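Local coordinates for protein putative exonuclease (Eubacterium rectale, PDB 3L0A) that is a putative exonuclease, probably a metal-dependent hydrolase of the PDDEXK-like clan, that binds a zinc ion through four cysteines, at residues D104-F107 against M108-M111; T197-T200 against E201-R205. All coordinates share one frame; numbering follows the deposited sequence.

Contact 1. Residues D104-F107 against M108-M111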
loop_
_atom_site.group_PDB
_atom_site.type_symbol
_atom_site.label_atom_id
_atom_site.label_comp_id
_atom_site.label_asym_id
_atom_site.label_seq_id
_atom_site.Cartn_x
_atom_site.Cartn_y
_atom_site.Cartn_z
ATOM N N ASP A 104 8.497 -5.612 30.985
ATOM C CA ASP A 104 7.138 -5.717 31.560
ATOM C C ASP A 104 6.933 -6.979 32.440
ATOM O O ASP A 104 6.766 -8.083 31.934
ATOM C CB ASP A 104 6.092 -5.680 30.414
ATOM C CG ASP A 104 4.655 -5.439 30.919
ATOM O OD1 ASP A 104 4.285 -4.260 31.087
ATOM O OD2 ASP A 104 3.908 -6.427 31.159
ATOM N N GLU A 105 6.912 -6.810 33.761
ATOM C CA GLU A 105 6.756 -7.938 34.689
ATOM C C GLU A 105 5.510 -8.761 34.430
ATOM O O GLU A 105 5.555 -9.988 34.457
ATOM C CB GLU A 105 6.734 -7.468 36.155
ATOM C CG GLU A 105 8.070 -6.962 36.663
ATOM C CD GLU A 105 8.164 -6.921 38.200
ATOM O OE1 GLU A 105 7.113 -7.051 38.872
ATOM O OE2 GLU A 105 9.305 -6.792 38.717
ATOM N N TYR A 106 4.389 -8.088 34.210
ATOM C CA TYR A 106 3.123 -8.782 33.994
ATOM C C TYR A 106 3.214 -9.697 32.753
ATOM O O TYR A 106 2.924 -10.893 32.814
ATOM C CB TYR A 106 1.971 -7.770 33.860
ATOM C CG TYR A 106 0.594 -8.428 33.937
ATOM C CD1 TYR A 106 0.099 -8.936 35.137
ATOM C CD2 TYR A 106 -0.192 -8.578 32.797
ATOM C CE1 TYR A 106 -1.144 -9.549 35.194
ATOM C CE2 TYR A 106 -1.429 -9.188 32.857
ATOM C CZ TYR A 106 -1.893 -9.663 34.045
ATOM O OH TYR A 106 -3.113 -10.270 34.052
ATOM N N PHE A 107 3.683 -9.150 31.654
ATOM C CA PHE A 107 3.808 -9.926 30.428
ATOM C C PHE A 107 4.761 -11.073 30.701
ATOM O O PHE A 107 4.448 -12.223 30.396
ATOM C CB PHE A 107 4.306 -9.026 29.294
ATOM C CG PHE A 107 4.202 -9.630 27.857
ATOM C CD1 PHE A 107 4.907 -10.768 27.484
ATOM C CD2 PHE A 107 3.432 -8.993 26.883
ATOM C CE1 PHE A 107 4.838 -11.270 26.184
ATOM C CE2 PHE A 107 3.365 -9.477 25.574
ATOM C CZ PHE A 107 4.064 -10.603 25.228
HETATM N N MSE A 108 5.905 -10.787 31.320
HETATM C CA MSE A 108 6.868 -11.880 31.618
HETATM C C MSE A 108 6.239 -12.988 32.487
HETATM O O MSE A 108 6.688 -14.106 32.456
HETATM C CB MSE A 108 8.187 -11.371 32.239
HETATM C CG MSE A 108 9.135 -10.692 31.257
HETATM SE SE MSE A 108 9.481 -11.691 29.666
HETATM C CE MSE A 108 10.777 -12.916 30.376
ATOM N N LYS A 109 5.196 -12.726 33.248
ATOM C CA LYS A 109 4.625 -13.808 34.045
ATOM C C LYS A 109 3.920 -14.811 33.161
ATOM O O LYS A 109 3.890 -15.986 33.473
ATOM C CB LYS A 109 3.658 -13.298 35.113
ATOM C CG LYS A 109 4.280 -12.518 36.256
ATOM C CD LYS A 109 3.181 -11.642 36.944
ATOM C CE LYS A 109 3.642 -10.921 38.252
ATOM N NZ LYS A 109 2.631 -9.877 38.668
ATOM N N TYR A 110 3.331 -14.361 32.066
ATOM C CA TYR A 110 2.617 -15.302 31.186
ATOM C C TYR A 110 3.621 -16.120 30.371
ATOM O O TYR A 110 3.325 -17.241 29.918
ATOM C CB TYR A 110 1.641 -14.580 30.287
ATOM C CG TYR A 110 0.400 -14.171 30.962
ATOM C CD1 TYR A 110 0.390 -13.084 31.819
ATOM C CD2 TYR A 110 -0.798 -14.855 30.760
ATOM C CE1 TYR A 110 -0.770 -12.696 32.467
ATOM C CE2 TYR A 110 -1.966 -14.462 31.409
ATOM C CZ TYR A 110 -1.941 -13.386 32.266
ATOM O OH TYR A 110 -3.083 -12.979 32.933
HETATM N N MSE A 111 4.819 -15.558 30.217
HETATM C CA MSE A 111 5.859 -16.221 29.486
HETATM C C MSE A 111 6.650 -17.149 30.400
HETATM O O MSE A 111 7.617 -17.753 29.951
HETATM C CB MSE A 111 6.799 -15.200 28.843
HETATM C CG MSE A 111 6.136 -14.363 27.827
HETATM SE SE MSE A 111 5.460 -15.445 26.325
HETATM C CE MSE A 111 6.969 -16.578 25.874
#
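Y106 and Y110, one turn apart on the short helix 105-110, meet as an offset edge-to-face pair. The edge of Y110 is turned to a face of Y106, ring centroids 5.3 Å apart and planes at 61°, and Y110 CE1 lies 3.6 Å from Y106 CE2. Beyond the rings the hydroxyls join as well, Y110 OH donating to Y106 OH at 2.9 Å. Y106 reaches this position because its CG is anti to the backbone N (chi1 -168°), whereas Y110 holds CG beside its own N (chi1 -77°), so that the two side chains converge outside the helix. The ring of F107 lies along another side of the turn. M111 CG approaches its edge, 3.7 Å from F107 CE1, and the bent chain of selenomethionine M111 leaves its selenium obliquely placed in a Met-aromatic contact. M108, also selenomethionine, lays CB and CG beside the D104 carbonyl, each 3.6 Å from D104 O, and its bent chain packs on I101 of helix 89-102 and F66 of helix 54-67. D104 caps the helix from the position just before it, its OD2 accepting from F107 N at 2.8 Å with its anti lone pair; M108 N donates to D104 O at 2.9 Å in a nearly straight bond. D104 OD1 accepts from L253 N of the second subunit, so one carboxylate serves both cap and interface. The chemistry implies a polar start and two unlike faces: F107 is buried against I206 and L144, while the tyrosine pair packs on P256 of the second subunit.

Contact 2. Residues T197-T200 against E201-R205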
loop_
_atom_site.group_PDB
_atom_site.type_symbol
_atom_site.label_atom_id
_atom_site.label_comp_id
_atom_site.label_asym_id
_atom_site.label_seq_id
_atom_site.Cartn_x
_atom_site.Cartn_y
_atom_site.Cartn_z
ATOM N N THR A 197 3.822 -6.161 18.760
ATOM C CA THR A 197 3.785 -5.726 17.388
ATOM C C THR A 197 5.094 -5.140 16.896
ATOM O O THR A 197 5.987 -4.756 17.666
ATOM C CB THR A 197 2.737 -4.695 17.197
ATOM O OG1 THR A 197 3.125 -3.517 17.903
ATOM C CG2 THR A 197 1.419 -5.181 17.763
ATOM N N LYS A 198 5.181 -5.108 15.575
ATOM C CA LYS A 198 6.325 -4.581 14.870
ATOM C C LYS A 198 6.215 -3.098 14.602
ATOM O O LYS A 198 6.973 -2.612 13.851
ATOM C CB LYS A 198 6.507 -5.360 13.567
ATOM C CG LYS A 198 6.761 -6.856 13.845
ATOM C CD LYS A 198 6.920 -7.739 12.571
ATOM C CE LYS A 198 5.607 -8.081 11.898
ATOM N NZ LYS A 198 5.647 -9.425 11.261
ATOM N N GLN A 199 5.297 -2.375 15.252
ATOM C CA GLN A 199 5.212 -0.929 15.114
ATOM C C GLN A 199 6.503 -0.401 15.665
ATOM O O GLN A 199 7.271 -1.132 16.292
ATOM C CB GLN A 199 4.002 -0.348 15.855
ATOM C CG GLN A 199 2.627 -0.615 15.222
ATOM C CD GLN A 199 1.521 -0.922 16.267
ATOM O OE1 GLN A 199 1.586 -1.931 16.939
ATOM N NE2 GLN A 199 0.514 -0.059 16.380
ATOM N N THR A 200 6.754 0.883 15.458
ATOM C CA THR A 200 8.047 1.465 15.829
ATOM C C THR A 200 8.299 1.597 17.361
ATOM O O THR A 200 9.443 1.528 17.800
ATOM C CB THR A 200 8.351 2.783 15.022
ATOM O OG1 THR A 200 8.967 3.731 15.907
ATOM C CG2 THR A 200 7.074 3.370 14.293
ATOM N N GLU A 201 7.248 1.855 18.155
ATOM C CA GLU A 201 7.213 1.460 19.569
ATOM C C GLU A 201 6.236 0.299 19.600
ATOM O O GLU A 201 5.078 0.472 19.291
ATOM C CB GLU A 201 6.701 2.569 20.455
ATOM C CG GLU A 201 7.732 3.644 20.764
ATOM C CD GLU A 201 8.818 3.162 21.679
ATOM O OE1 GLU A 201 8.595 2.195 22.449
ATOM O OE2 GLU A 201 9.902 3.774 21.644
ATOM N N PRO A 202 6.713 -0.907 19.904
ATOM C CA PRO A 202 5.831 -2.048 19.908
ATOM C C PRO A 202 4.649 -1.903 20.874
ATOM O O PRO A 202 4.805 -1.414 21.978
ATOM C CB PRO A 202 6.739 -3.190 20.360
ATOM C CG PRO A 202 8.128 -2.699 20.137
ATOM C CD PRO A 202 8.109 -1.272 20.200
ATOM N N ASP A 203 3.485 -2.317 20.414
ATOM C CA ASP A 203 2.284 -2.466 21.230
ATOM C C ASP A 203 2.388 -3.799 21.928
ATOM O O ASP A 203 2.599 -4.788 21.261
ATOM C CB ASP A 203 1.075 -2.496 20.284
ATOM C CG ASP A 203 -0.236 -2.128 20.948
ATOM O OD1 ASP A 203 -0.235 -1.567 22.036
ATOM O OD2 ASP A 203 -1.288 -2.392 20.337
ATOM N N ILE A 204 2.235 -3.850 23.242
ATOM C CA ILE A 204 2.166 -5.124 23.966
ATOM C C ILE A 204 0.839 -5.290 24.725
ATOM O O ILE A 204 0.388 -4.325 25.389
ATOM C CB ILE A 204 3.339 -5.324 25.016
ATOM C CG1 ILE A 204 3.142 -4.436 26.261
ATOM C CG2 ILE A 204 4.719 -5.144 24.356
ATOM C CD1 ILE A 204 4.329 -4.337 27.183
ATOM N N ARG A 205 0.277 -6.520 24.664
ATOM C CA ARG A 205 -0.969 -6.920 25.338
ATOM C C ARG A 205 -0.963 -8.402 25.658
ATOM O O ARG A 205 -0.502 -9.205 24.850
ATOM C CB ARG A 205 -2.197 -6.726 24.423
ATOM C CG ARG A 205 -2.606 -5.324 24.081
ATOM C CD ARG A 205 -2.964 -4.513 25.257
ATOM N NE ARG A 205 -3.374 -3.160 24.864
ATOM C CZ ARG A 205 -3.828 -2.252 25.735
ATOM N NH1 ARG A 205 -3.925 -2.540 27.032
ATOM N NH2 ARG A 205 -4.196 -1.048 25.315
HETATM O O HOH W 1 -1.373 -2.837 17.913
#
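T197 and D203 close the neck of the loop that links strands 191-197 and 204-209. T197 OG1 accepts from D203 N at 2.8 Å in a fairly straight bond, while the return bond, T197 N to D203 O, is weak. The threonine hydroxyl stands between backbone N and carbonyl carbon (chi1 67°), which aims it at the D203 amide; its methyl CG2 lies 3.7 Å from D203 CB. T197 O instead has P202 CB against it, so a side-chain oxygen replaces the backbone acceptor at this end of the hairpin. Q199 turns back over the loop and runs alongside D203, pointing the same way, with the amide and carboxylate planes 81° apart. Its OE1 sits 3.4 Å from D203 CB and receives a water that also donates to D203 OD2. OE1 comes so near T197 OG1 that the modelled separation is doubtful in detail. D203 swings its CG anti to the backbone N (chi1 -158°), carrying OD1 to a salt bridge with R251 of the second subunit. E201, at the outer bend, uses both its backbone N and O on that subunit, bonding to D245 and R248. The bond from D203 N to T197 OG1 is thus consistent with a loop neck tied by a side-chain oxygen, and the buried carboxylate of D203 is probably kept ionised by the arginine across the interface.

Overall arrangement
Following the chain from the N terminus, helix 89-102 leads into contact 1, the short helix 105-110 with its N-cap, which ends before strand 114-123. Contact 2 comes much later, where strand 191-197 turns back into strand 204-209 of the mixed sheet. The two are in series, neither nested nor crossed, and each is local. In space their centres lie about 15 Å apart, and they touch where D104 and F107 pack on I204 and R205, laying the helix of contact 1 against the start of the returning strand. Both also face the second subunit, whose D245 and R248, met by contact 2, adjoin zinc ligands C244 and C247 in sequence.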